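Local coordinates for protein hydroxyethylthiazole kinase (Pyrococcus horikoshii, PDB 3HPD) that probably phosphorylates the hydroxyl group of 4-methyl-5-beta-hydroxyethylthiazole with ATP and magnesium, a step toward thiamine diphosphate, at residues A[219-224]-A[240-245]; A[184-189]-A[227-232]. All coordinates share one frame; numbering follows the deposited sequence.

Interaction 1. Residues A[219-224]-A[240-245]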
loop_
_atom_site.group_PDB
_atom_site.type_symbol
_atom_site.label_atom_id
_atom_site.label_comp_id
_atom_site.label_asym_id
_atom_site.label_seq_id
_atom_site.Cartn_x
_atom_site.Cartn_y
_atom_site.Cartn_z
ATOM N N VAL A 219 -23.384 -2.627 8.179
ATOM C CA VAL A 219 -24.468 -2.399 7.233
ATOM C C VAL A 219 -23.992 -1.478 6.114
ATOM O O VAL A 219 -24.192 -1.756 4.932
ATOM C CB VAL A 219 -25.692 -1.767 7.932
ATOM C CG1 VAL A 219 -26.681 -1.239 6.898
ATOM C CG2 VAL A 219 -26.360 -2.808 8.824
ATOM N N THR A 220 -23.348 -0.381 6.493
ATOM C CA THR A 220 -22.848 0.572 5.511
ATOM C C THR A 220 -21.864 -0.074 4.541
ATOM O O THR A 220 -21.981 0.092 3.326
ATOM C CB THR A 220 -22.167 1.768 6.209
ATOM O OG1 THR A 220 -23.142 2.473 6.987
ATOM C CG2 THR A 220 -21.569 2.718 5.188
ATOM N N PHE A 221 -20.898 -0.815 5.070
ATOM C CA PHE A 221 -19.903 -1.454 4.211
ATOM C C PHE A 221 -20.519 -2.578 3.386
ATOM O O PHE A 221 -20.160 -2.780 2.223
ATOM C CB PHE A 221 -18.751 -2.012 5.049
ATOM C CG PHE A 221 -17.606 -2.529 4.226
ATOM C CD1 PHE A 221 -16.736 -1.647 3.595
ATOM C CD2 PHE A 221 -17.415 -3.897 4.057
ATOM C CE1 PHE A 221 -15.683 -2.117 2.809
ATOM C CE2 PHE A 221 -16.365 -4.381 3.272
ATOM C CZ PHE A 221 -15.501 -3.489 2.646
ATOM N N GLY A 222 -21.441 -3.316 4.000
ATOM C CA GLY A 222 -22.098 -4.409 3.305
ATOM C C GLY A 222 -22.887 -3.909 2.110
ATOM O O GLY A 222 -22.897 -4.536 1.049
ATOM N N ILE A 223 -23.562 -2.778 2.287
ATOM C CA ILE A 223 -24.339 -2.177 1.209
ATOM C C ILE A 223 -23.393 -1.659 0.125
ATOM O O ILE A 223 -23.672 -1.792 -1.069
ATOM C CB ILE A 223 -25.205 -1.001 1.726
ATOM C CG1 ILE A 223 -26.271 -1.535 2.693
ATOM C CG2 ILE A 223 -25.855 -0.272 0.545
ATOM C CD1 ILE A 223 -27.171 -0.456 3.291
ATOM N N ALA A 224 -22.276 -1.068 0.540
ATOM C CA ALA A 224 -21.308 -0.549 -0.423
ATOM C C ALA A 224 -20.809 -1.699 -1.290
ATOM O O ALA A 224 -20.591 -1.534 -2.494
ATOM C CB ALA A 224 -20.133 0.121 0.305
ATOM N N VAL A 240 -12.193 -0.852 -6.452
ATOM C CA VAL A 240 -12.287 0.584 -6.694
ATOM C C VAL A 240 -13.678 1.128 -6.350
ATOM O O VAL A 240 -13.811 2.188 -5.731
ATOM C CB VAL A 240 -11.976 0.921 -8.180
ATOM C CG1 VAL A 240 -12.268 2.388 -8.459
ATOM C CG2 VAL A 240 -10.518 0.611 -8.495
ATOM N N LYS A 241 -14.709 0.396 -6.751
ATOM C CA LYS A 241 -16.084 0.817 -6.501
ATOM C C LYS A 241 -16.485 0.814 -5.028
ATOM O O LYS A 241 -17.473 1.448 -4.655
ATOM C CB LYS A 241 -17.049 -0.054 -7.304
ATOM C CG LYS A 241 -16.932 0.127 -8.812
ATOM C CD LYS A 241 -17.442 1.499 -9.250
ATOM C CE LYS A 241 -17.394 1.651 -10.766
ATOM N NZ LYS A 241 -18.099 2.877 -11.233
ATOM N N LEU A 242 -15.737 0.108 -4.186
ATOM C CA LEU A 242 -16.056 0.092 -2.761
ATOM C C LEU A 242 -15.929 1.508 -2.195
ATOM O O LEU A 242 -16.786 1.967 -1.439
ATOM C CB LEU A 242 -15.125 -0.862 -2.000
ATOM C CG LEU A 242 -15.301 -2.361 -2.288
ATOM C CD1 LEU A 242 -14.260 -3.164 -1.506
ATOM C CD2 LEU A 242 -16.713 -2.797 -1.901
ATOM N N TYR A 243 -14.857 2.202 -2.573
ATOM C CA TYR A 243 -14.628 3.568 -2.107
ATOM C C TYR A 243 -15.686 4.498 -2.675
ATOM O O TYR A 243 -16.157 5.404 -1.989
ATOM C CB TYR A 243 -13.247 4.048 -2.548
ATOM C CG TYR A 243 -12.143 3.132 -2.095
ATOM C CD1 TYR A 243 -11.729 3.113 -0.761
ATOM C CD2 TYR A 243 -11.542 2.246 -2.987
ATOM C CE1 TYR A 243 -10.744 2.231 -0.325
ATOM C CE2 TYR A 243 -10.550 1.356 -2.561
ATOM C CZ TYR A 243 -10.158 1.356 -1.230
ATOM O OH TYR A 243 -9.168 0.496 -0.803
ATOM N N ASP A 244 -16.046 4.282 -3.938
ATOM C CA ASP A 244 -17.054 5.116 -4.577
ATOM C C ASP A 244 -18.351 5.077 -3.790
ATOM O O ASP A 244 -18.966 6.115 -3.540
ATOM C CB ASP A 244 -17.328 4.646 -6.009
ATOM C CG ASP A 244 -16.217 5.016 -6.966
ATOM O OD1 ASP A 244 -15.222 5.629 -6.526
ATOM O OD2 ASP A 244 -16.342 4.696 -8.164
ATOM N N TRP A 245 -18.763 3.880 -3.386
ATOM C CA TRP A 245 -20.009 3.755 -2.652
ATOM C C TRP A 245 -19.968 4.101 -1.174
ATOM O O TRP A 245 -20.997 4.436 -0.591
ATOM C CB TRP A 245 -20.620 2.375 -2.903
ATOM C CG TRP A 245 -21.274 2.382 -4.245
ATOM C CD1 TRP A 245 -20.759 1.906 -5.420
ATOM C CD2 TRP A 245 -22.480 3.070 -4.585
ATOM N NE1 TRP A 245 -21.570 2.268 -6.474
ATOM C CE2 TRP A 245 -22.633 2.984 -5.988
ATOM C CE3 TRP A 245 -23.447 3.759 -3.840
ATOM C CZ2 TRP A 245 -23.715 3.564 -6.661
ATOM C CZ3 TRP A 245 -24.522 4.335 -4.510
ATOM C CH2 TRP A 245 -24.645 4.233 -5.906
#

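Interaction 2. Residues A[184-189]-A[227-232]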
loop_
_atom_site.group_PDB
_atom_site.type_symbol
_atom_site.label_atom_id
_atom_site.label_comp_id
_atom_site.label_asym_id
_atom_site.label_seq_id
_atom_site.Cartn_x
_atom_site.Cartn_y
_atom_site.Cartn_z
ATOM N N HIS A 184 -21.388 -8.986 0.015
ATOM C CA HIS A 184 -21.272 -9.737 -1.227
ATOM C C HIS A 184 -20.038 -10.622 -1.169
ATOM O O HIS A 184 -18.993 -10.209 -0.663
ATOM C CB HIS A 184 -21.187 -8.801 -2.437
ATOM C CG HIS A 184 -21.375 -9.509 -3.741
ATOM N ND1 HIS A 184 -20.394 -10.294 -4.310
ATOM C CD2 HIS A 184 -22.468 -9.646 -4.530
ATOM C CE1 HIS A 184 -20.876 -10.887 -5.388
ATOM N NE2 HIS A 184 -22.134 -10.512 -5.543
ATOM N N GLU A 185 -20.159 -11.836 -1.692
ATOM C CA GLU A 185 -19.057 -12.786 -1.661
ATOM C C GLU A 185 -17.772 -12.356 -2.358
ATOM O O GLU A 185 -16.704 -12.865 -2.030
ATOM C CB GLU A 185 -19.506 -14.140 -2.224
ATOM C CG GLU A 185 -20.214 -14.074 -3.557
ATOM C CD GLU A 185 -20.493 -15.452 -4.130
ATOM O OE1 GLU A 185 -20.860 -16.357 -3.349
ATOM O OE2 GLU A 185 -20.353 -15.628 -5.361
ATOM N N LEU A 186 -17.852 -11.430 -3.309
ATOM C CA LEU A 186 -16.635 -11.012 -4.001
ATOM C C LEU A 186 -15.656 -10.322 -3.048
ATOM O O LEU A 186 -14.481 -10.154 -3.373
ATOM C CB LEU A 186 -16.961 -10.093 -5.188
ATOM C CG LEU A 186 -15.797 -9.861 -6.163
ATOM C CD1 LEU A 186 -15.293 -11.202 -6.691
ATOM C CD2 LEU A 186 -16.248 -8.980 -7.313
ATOM N N LEU A 187 -16.140 -9.926 -1.874
ATOM C CA LEU A 187 -15.275 -9.293 -0.886
ATOM C C LEU A 187 -14.156 -10.269 -0.549
ATOM O O LEU A 187 -13.078 -9.868 -0.113
ATOM C CB LEU A 187 -16.053 -8.948 0.392
ATOM C CG LEU A 187 -16.948 -7.705 0.364
ATOM C CD1 LEU A 187 -17.691 -7.585 1.688
ATOM C CD2 LEU A 187 -16.104 -6.453 0.118
ATOM N N GLY A 188 -14.423 -11.557 -0.754
ATOM C CA GLY A 188 -13.423 -12.568 -0.471
ATOM C C GLY A 188 -12.226 -12.498 -1.403
ATOM O O GLY A 188 -11.194 -13.123 -1.141
ATOM N N ARG A 189 -12.352 -11.742 -2.491
ATOM C CA ARG A 189 -11.261 -11.610 -3.454
ATOM C C ARG A 189 -10.534 -10.274 -3.356
ATOM O O ARG A 189 -9.731 -9.926 -4.224
ATOM C CB ARG A 189 -11.779 -11.811 -4.883
ATOM C CG ARG A 189 -12.399 -13.175 -5.133
ATOM C CD ARG A 189 -11.495 -14.312 -4.668
ATOM N NE ARG A 189 -12.001 -15.605 -5.116
ATOM C CZ ARG A 189 -11.599 -16.226 -6.221
ATOM N NH1 ARG A 189 -10.668 -15.681 -6.992
ATOM N NH2 ARG A 189 -12.147 -17.385 -6.564
ATOM N N LYS A 227 -23.519 -2.581 -3.834
ATOM C CA LYS A 227 -23.563 -1.541 -4.859
ATOM C C LYS A 227 -22.352 -1.607 -5.779
ATOM O O LYS A 227 -22.460 -1.375 -6.982
ATOM C CB LYS A 227 -23.630 -0.157 -4.205
ATOM C CG LYS A 227 -24.899 0.091 -3.393
ATOM C CD LYS A 227 -26.141 0.025 -4.269
ATOM C CE LYS A 227 -26.189 1.159 -5.281
ATOM N NZ LYS A 227 -27.381 1.044 -6.172
ATOM N N ALA A 228 -21.192 -1.919 -5.211
ATOM C CA ALA A 228 -19.980 -2.006 -6.012
ATOM C C ALA A 228 -20.095 -3.164 -6.996
ATOM O O ALA A 228 -19.731 -3.037 -8.165
ATOM C CB ALA A 228 -18.761 -2.196 -5.108
ATOM N N TYR A 229 -20.616 -4.294 -6.534
ATOM C CA TYR A 229 -20.751 -5.445 -7.413
ATOM C C TYR A 229 -21.705 -5.149 -8.569
ATOM O O TYR A 229 -21.512 -5.640 -9.681
ATOM C CB TYR A 229 -21.245 -6.670 -6.634
ATOM C CG TYR A 229 -21.163 -7.939 -7.445
ATOM C CD1 TYR A 229 -19.936 -8.556 -7.681
ATOM C CD2 TYR A 229 -22.304 -8.492 -8.028
ATOM C CE1 TYR A 229 -19.842 -9.693 -8.484
ATOM C CE2 TYR A 229 -22.222 -9.629 -8.833
ATOM C CZ TYR A 229 -20.988 -10.221 -9.055
ATOM O OH TYR A 229 -20.897 -11.338 -9.849
ATOM N N GLU A 230 -22.731 -4.344 -8.314
ATOM C CA GLU A 230 -23.688 -4.005 -9.364
ATOM C C GLU A 230 -22.964 -3.340 -10.532
ATOM O O GLU A 230 -23.351 -3.505 -11.690
ATOM C CB GLU A 230 -24.765 -3.052 -8.831
ATOM C CG GLU A 230 -25.559 -3.595 -7.655
ATOM C CD GLU A 230 -26.645 -2.640 -7.187
ATOM O OE1 GLU A 230 -26.557 -1.438 -7.505
ATOM O OE2 GLU A 230 -27.576 -3.090 -6.485
ATOM N N GLU A 231 -21.913 -2.590 -10.210
ATOM C CA GLU A 231 -21.127 -1.875 -11.211
ATOM C C GLU A 231 -19.859 -2.581 -11.690
ATOM O O GLU A 231 -19.368 -2.290 -12.780
ATOM C CB GLU A 231 -20.716 -0.505 -10.676
ATOM C CG GLU A 231 -21.820 0.522 -10.595
ATOM C CD GLU A 231 -21.267 1.907 -10.325
ATOM O OE1 GLU A 231 -20.974 2.228 -9.153
ATOM O OE2 GLU A 231 -21.103 2.670 -11.299
ATOM N N ALA A 232 -19.326 -3.490 -10.879
ATOM C CA ALA A 232 -18.088 -4.192 -11.221
ATOM C C ALA A 232 -18.101 -5.633 -10.718
ATOM O O ALA A 232 -18.130 -5.878 -9.515
ATOM C CB ALA A 232 -16.900 -3.439 -10.628
#

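Interaction 1. Residues A[219-224]-A[240-245]
Ala224 and Leu242 carry most of this buried helix-helix packing between helix 210-231 and helix 235-248 of a ribokinase-like alpha/beta fold. The axes of segments 219-224 and 240-245 are steeply inclined, at 127° between their N-to-C directions, and come within 9.3 Å at their closest approach. Ala224 sits where the backbones draw together: its CA lies 5.0 Å from CA of Trp245, and the small methyl suits so close an approach. The beta carbon of Trp245 fills the spot, with CB 4.0 Å from Ala224 CB, while the indole is carried away from this helix face. With CG beside its own backbone N (chi1 -78°), the indole turns to Lys227, which meets it in a cation-pi contact, and to Glu231, hydrogen-bonded to NE1. Leu242 reaches across with both branches, a forked apolar side chain suited to two different neighbours. Its CD2 methyl rests against the backbone carbonyl of Ala224, 4.1 Å from O. The ring of Phe221, which also packs on Val197 and Leu200 of helix 193-205, extends the apolar surface on that side; its CZ meets the other branch of Leu242, CD1, at 4.3 Å, from an oblique direction.

Interaction 2. Residues A[184-189]-A[227-232]
His184 and Tyr229 lay their rings face to face, with centroids 3.7 Å apart and planes inclined by 21°. Tyrosine offers a broad flat face here: His184 NE2 sits 3.1 Å above its ring plane, over the centre, whereas Tyr229 CG lies toward the rim of the imidazole. The beta carbon of Tyr229 adds a CH-pi contact, 4.0 Å from CB to the His184 ring centroid. Leu186 comes at the edge of the phenol, near its plane, with CD2 3.7 Å from Tyr229 CD1; its branched chain also packs on Phe238 and on Tyr247 of the third subunit. His184 precedes a short 3-10 segment, 185-188, in the loop before helix 193-205, and Tyr229 lies in the last turn of helix 210-231. Histidine suits its place because the flat imidazole can stack while ND1 accepts Leu186 N close to the ring plane, in a nearly straight bond (171°) of 3.0 Å that fixes the ring's rotation. An alanine at His184 is likely to leave the Leu186 amide without this acceptor and to uncover the stacked face of Tyr229. Tyr229 holds its ring out toward the imidazole because chi1 (-170°) sets CG opposite the backbone N; Lys233 makes a cation-pi contact with that ring.

How the interactions relate
Helix 210-231 is shared by both contacts, whose centres lie 9 Å apart on the same side of the chain's centre. Along the chain the segments alternate: 184-189 comes first, then 219-224 and 227-232 on the shared helix, then 240-245 on helix 235-248. Interaction 1 is the more deeply buried; its Phe221 side chain lies about 8 Å from the side chain of Thr165 and about 8 Å from Gly192, the predicted ATP and substrate sites, whereas interaction 2 lies away from them. Directly between the two, Glu231 pairs with Lys241 in a salt bridge (OE2 to NZ 3.0 Å), while Lys241 CB packs on Ala228 CB. Helix 210-231 therefore packs on both the 184-189 loop and helix 235-248, which also meets other subunits.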